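Local coordinates for DNA ligase (Archaeoglobus fulgidus, PDB 3GDE), which probably seals nicks in double-stranded DNA during replication, recombination and repair, consuming ATP and releasing AMP and diphosphate, at residues 266-270 against 284-289; 335-340 against 369-374. One frame throughout, in Å; residues are numbered along the deposited sequence.

Interaction 1: 266-270 against 284-289; sequences RVTIY and IVEEIK
This is an apolar helix-on-sheet contact in the ATP-dependent ligase domain: helix 282-291 packs against strand 268-271, which pairs antiparallel with strand 256-262. Residues 267-270 are extended (phi -111 to -124°, psi 126 to 142°), so side chains alternate: Val267 and Ile269 point toward the helix, while Thr268 points away from it. Residues 284-289 are regular helix, with backbone hydrogen bonds from Ile288 N to Ile284 O (2.9 Å) and from Lys289 N to Val285 O (3.1 Å). The short axes of strand 268-270 and the helix approach to 10.0 Å at 123°, and the nearest CA pair is Val267-Val285, 6.4 Å apart. Val267 (chi1 t) sets CB 3.9 Å from Val285 CG1 and CG2 3.8 Å from Ile288 CG2. Ile269 (mt) extends CD1 to 3.6 Å from Val285 CG2 and 4.1 Å from Ile284 CG2. Ile288 also touches Val260 of strand 256-262, so the helix spans both strands. At the margin the extended Lys289 brings CE within 3.7 Å of Val267 CG2, and one water accepts from both Lys289 NZ and Val267 N, each at 3.1 Å. Between these segments the contact is thus van der Waals packing of branched aliphatic side chains, with this water as their polar link.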
# COMPACT_ATOMS: atom_id res chain seq x y z
N ARG A 266 17.80 -5.04 -18.10
CA ARG A 266 16.40 -5.31 -17.78
C ARG A 266 15.67 -4.06 -17.27
O ARG A 266 16.28 -3.11 -16.78
CB ARG A 266 16.29 -6.45 -16.76
CG ARG A 266 16.77 -6.11 -15.36
CD ARG A 266 16.13 -7.00 -14.32
NE ARG A 266 16.82 -6.90 -13.05
CZ ARG A 266 16.23 -6.97 -11.85
NH1 ARG A 266 14.92 -7.13 -11.75
NH2 ARG A 266 16.96 -6.86 -10.75
N VAL A 267 14.35 -4.09 -17.40
CA VAL A 267 13.47 -3.02 -16.96
C VAL A 267 12.61 -3.55 -15.81
O VAL A 267 12.14 -4.69 -15.87
CB VAL A 267 12.53 -2.56 -18.12
CG1 VAL A 267 11.50 -1.53 -17.65
CG2 VAL A 267 13.33 -2.02 -19.30
N THR A 268 12.46 -2.75 -14.76
CA THR A 268 11.36 -2.92 -13.81
C THR A 268 10.49 -1.67 -13.78
O THR A 268 10.99 -0.54 -13.88
CB THR A 268 11.82 -3.24 -12.37
OG1 THR A 268 12.85 -2.32 -11.99
CG2 THR A 268 12.32 -4.68 -12.23
N ILE A 269 9.18 -1.89 -13.67
CA ILE A 269 8.21 -0.80 -13.57
C ILE A 269 7.39 -0.99 -12.29
O ILE A 269 6.82 -2.05 -12.05
CB ILE A 269 7.27 -0.74 -14.81
CG1 ILE A 269 8.08 -0.67 -16.11
CG2 ILE A 269 6.28 0.44 -14.70
CD1 ILE A 269 7.24 -0.81 -17.37
N TYR A 270 7.37 0.06 -11.47
CA TYR A 270 6.57 0.08 -10.26
C TYR A 270 5.42 1.07 -10.38
O TYR A 270 5.56 2.15 -10.97
CB TYR A 270 7.44 0.43 -9.05
CG TYR A 270 8.50 -0.60 -8.79
CD1 TYR A 270 8.20 -1.78 -8.11
CD2 TYR A 270 9.81 -0.41 -9.24
CE1 TYR A 270 9.18 -2.75 -7.88
CE2 TYR A 270 10.79 -1.36 -9.02
CZ TYR A 270 10.47 -2.53 -8.33
OH TYR A 270 11.44 -3.48 -8.09
N ILE A 284 5.23 -1.21 -23.01
CA ILE A 284 5.97 -0.07 -22.47
C ILE A 284 7.43 -0.45 -22.19
O ILE A 284 8.34 0.32 -22.49
CB ILE A 284 5.26 0.53 -21.21
CG1 ILE A 284 3.89 1.13 -21.59
CG2 ILE A 284 6.13 1.57 -20.50
CD1 ILE A 284 3.91 2.20 -22.71
N VAL A 285 7.64 -1.64 -21.63
CA VAL A 285 9.00 -2.17 -21.40
C VAL A 285 9.87 -2.10 -22.67
O VAL A 285 10.98 -1.55 -22.64
CB VAL A 285 8.95 -3.61 -20.79
CG1 VAL A 285 10.30 -4.31 -20.86
CG2 VAL A 285 8.48 -3.55 -19.35
N GLU A 286 9.36 -2.63 -23.79
CA GLU A 286 10.10 -2.61 -25.06
C GLU A 286 10.40 -1.19 -25.54
O GLU A 286 11.52 -0.93 -26.00
CB GLU A 286 9.37 -3.40 -26.16
CG GLU A 286 9.49 -4.91 -26.04
CD GLU A 286 10.93 -5.43 -26.11
OE1 GLU A 286 11.17 -6.55 -25.59
OE2 GLU A 286 11.82 -4.76 -26.68
N GLU A 287 9.43 -0.29 -25.41
CA GLU A 287 9.60 1.11 -25.83
C GLU A 287 10.65 1.84 -25.00
O GLU A 287 11.34 2.72 -25.51
CB GLU A 287 8.27 1.88 -25.74
CG GLU A 287 7.18 1.32 -26.62
CD GLU A 287 7.36 1.64 -28.09
OE1 GLU A 287 8.03 2.65 -28.42
OE2 GLU A 287 6.80 0.89 -28.92
N ILE A 288 10.75 1.47 -23.73
CA ILE A 288 11.79 2.00 -22.84
C ILE A 288 13.19 1.54 -23.29
O ILE A 288 14.14 2.34 -23.32
CB ILE A 288 11.48 1.61 -21.37
CG1 ILE A 288 10.48 2.61 -20.78
CG2 ILE A 288 12.74 1.54 -20.52
CD1 ILE A 288 9.52 2.01 -19.78
N LYS A 289 13.30 0.27 -23.67
CA LYS A 289 14.56 -0.31 -24.15
C LYS A 289 15.08 0.34 -25.43
O LYS A 289 16.29 0.47 -25.62
CB LYS A 289 14.44 -1.82 -24.32
CG LYS A 289 14.17 -2.54 -23.01
CD LYS A 289 14.19 -4.04 -23.14
CE LYS A 289 14.19 -4.67 -21.77
NZ LYS A 289 13.98 -6.15 -21.81
O HOH W 1 13.31 -6.69 -18.84

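Interaction 2: 335-340 against 369-374; sequences LEAHFF and EKIKLA
Ala337, Phe339, Ile371 and Leu373 form the apolar face of a parallel strand pair within a beta-alpha-beta crossover, whose linking helix 354-364 covers Phe339 and Leu373 through Leu361. Ala337 CB lies 3.8 Å from Ile371 CD1 (mm rotamer). Ile371 CG2 meets the edge of the Phe339 ring, 3.8 Å from CE2; Phe339 CB is 4.3 Å from Leu373 CD1. The axes of strands 335-340 and 371-373 lie 4.6 Å apart at 28°, and the register pairs Ala337 with Ile371, His338 with Lys372 and Phe339 with Leu373 (CA-CA 5.0, 4.6 and 4.9 Å). Four near-linear hydrogen bonds (N-H...O 166-177°) lace the backbones: Ala337 N to Lys370 O (2.9 Å), Lys372 N to Ala337 O (2.8 Å), Phe339 N to Lys372 O (2.9 Å) and Ala374 N to Phe339 O (2.8 Å). Between them, His338 CA makes a CA-H...O contact with Lys372 O at 3.3 Å. At Phe340, a predicted ATP-binding residue, psi turns to -10° and chi1 is p; its CB rests 3.8 Å from Ala374 CB, while its side chain also touches Trp418. On the other sheet face Lys372 CG sits 4.0 Å from the His338 ring centroid, a CH-pi contact, and His338 NE2 donates weakly to Glu336 OE1 (3.3 Å). Water links His338 ND1 (2.7 Å) to Leu373 O (3.0 Å). At the opening of the pair, beside the outstretched Lys370, a second water accepts from both Leu335 N (2.9 Å) and Lys370 NZ (3.3 Å).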
# COMPACT_ATOMS: atom_id res chain seq x y z
N LEU A 335 -1.05 1.73 -24.75
CA LEU A 335 -0.55 2.66 -23.75
C LEU A 335 0.57 3.54 -24.29
O LEU A 335 1.25 3.17 -25.24
CB LEU A 335 -0.03 1.91 -22.53
CG LEU A 335 -0.93 0.93 -21.77
CD1 LEU A 335 -0.10 0.12 -20.78
CD2 LEU A 335 -2.07 1.64 -21.07
N GLU A 336 0.73 4.70 -23.67
CA GLU A 336 1.96 5.48 -23.82
C GLU A 336 2.40 6.05 -22.49
O GLU A 336 1.61 6.15 -21.55
CB GLU A 336 1.83 6.56 -24.89
CG GLU A 336 0.60 7.41 -24.80
CD GLU A 336 0.38 8.22 -26.05
OE1 GLU A 336 0.46 9.46 -25.97
OE2 GLU A 336 0.14 7.61 -27.11
N ALA A 337 3.69 6.39 -22.40
CA ALA A 337 4.29 6.86 -21.16
C ALA A 337 4.82 8.27 -21.33
O ALA A 337 5.45 8.59 -22.35
CB ALA A 337 5.40 5.92 -20.71
N HIS A 338 4.55 9.11 -20.34
CA HIS A 338 5.02 10.49 -20.29
C HIS A 338 5.84 10.69 -19.04
O HIS A 338 5.32 10.62 -17.92
CB HIS A 338 3.85 11.47 -20.32
CG HIS A 338 3.00 11.36 -21.55
ND1 HIS A 338 2.90 12.37 -22.48
CD2 HIS A 338 2.22 10.35 -22.00
CE1 HIS A 338 2.09 12.00 -23.45
NE2 HIS A 338 1.66 10.77 -23.19
N PHE A 339 7.13 10.94 -19.23
CA PHE A 339 8.05 11.11 -18.12
C PHE A 339 8.20 12.57 -17.74
O PHE A 339 8.22 13.44 -18.61
CB PHE A 339 9.40 10.45 -18.46
CG PHE A 339 9.31 8.96 -18.61
CD1 PHE A 339 9.09 8.14 -17.50
CD2 PHE A 339 9.41 8.37 -19.88
CE1 PHE A 339 8.99 6.76 -17.65
CE2 PHE A 339 9.32 6.97 -20.03
CZ PHE A 339 9.10 6.17 -18.91
N PHE A 340 8.27 12.83 -16.44
CA PHE A 340 8.36 14.19 -15.90
C PHE A 340 9.49 14.39 -14.89
O PHE A 340 9.77 15.52 -14.50
CB PHE A 340 7.02 14.65 -15.31
CG PHE A 340 6.48 13.76 -14.21
CD1 PHE A 340 6.93 13.88 -12.89
CD2 PHE A 340 5.47 12.83 -14.48
CE1 PHE A 340 6.41 13.08 -11.87
CE2 PHE A 340 4.95 12.01 -13.46
CZ PHE A 340 5.43 12.15 -12.15
N GLU A 369 6.68 7.60 -30.49
CA GLU A 369 5.22 7.65 -30.47
C GLU A 369 4.66 7.17 -29.13
O GLU A 369 3.61 7.64 -28.69
CB GLU A 369 4.60 6.88 -31.64
CG GLU A 369 4.78 5.36 -31.60
CD GLU A 369 3.61 4.58 -32.21
OE1 GLU A 369 3.71 3.33 -32.27
OE2 GLU A 369 2.61 5.21 -32.62
N LYS A 370 5.37 6.25 -28.48
CA LYS A 370 4.90 5.64 -27.24
C LYS A 370 5.61 6.13 -25.97
O LYS A 370 5.16 5.83 -24.87
CB LYS A 370 4.94 4.11 -27.32
CG LYS A 370 3.99 3.50 -28.34
CD LYS A 370 3.64 2.06 -27.97
CE LYS A 370 2.96 1.33 -29.13
NZ LYS A 370 2.62 -0.08 -28.80
N ILE A 371 6.70 6.88 -26.14
CA ILE A 371 7.46 7.45 -25.00
C ILE A 371 7.64 8.95 -25.19
O ILE A 371 8.30 9.40 -26.13
CB ILE A 371 8.87 6.77 -24.81
CG1 ILE A 371 8.77 5.25 -24.55
CG2 ILE A 371 9.70 7.49 -23.73
CD1 ILE A 371 7.97 4.83 -23.30
N LYS A 372 7.07 9.73 -24.28
CA LYS A 372 7.13 11.19 -24.37
C LYS A 372 7.70 11.82 -23.12
O LYS A 372 7.70 11.21 -22.05
CB LYS A 372 5.73 11.77 -24.63
CG LYS A 372 4.85 10.94 -25.57
CD LYS A 372 5.22 11.18 -27.02
CE LYS A 372 4.45 12.34 -27.62
NZ LYS A 372 4.36 12.19 -29.11
N LEU A 373 8.19 13.05 -23.27
CA LEU A 373 8.45 13.94 -22.15
C LEU A 373 7.22 14.79 -21.86
O LEU A 373 6.54 15.24 -22.79
CB LEU A 373 9.62 14.87 -22.45
CG LEU A 373 10.98 14.63 -21.78
CD1 LEU A 373 11.15 13.19 -21.33
CD2 LEU A 373 12.11 15.05 -22.72
N ALA A 374 6.94 15.00 -20.58
CA ALA A 374 5.95 15.99 -20.19
C ALA A 374 6.40 17.35 -20.72
O ALA A 374 7.56 17.75 -20.55
CB ALA A 374 5.80 16.03 -18.67
O HOH W 2 0.61 -0.14 -26.21
O HOH W 3 3.59 14.98 -22.86

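Overall arrangement
The two contacts follow in series along the chain, interaction 1 closing before interaction 2 opens, and their centres lie 12 Å apart within the ATP-dependent ligase domain. Both reach one mixed sheet, in which strands 256-262 and 296-306 connect strand 268-271 to strand 335-342. Helix 282-291 bridges them directly: Ile284 CD1 lies 3.8 Å from Leu335 O, and Glu287 CB 3.6 Å from Ile371 CG1. The helix therefore packs against strand 268-271 and also against the start of the parallel pair. The side chain of Phe340 in interaction 2 is about 3 Å from that of Arg257, whereas that of Ile269 in interaction 1 is about 9 Å from it. Interaction 2 thus probably reaches the predicted ATP site directly, while interaction 1 is packing farther off.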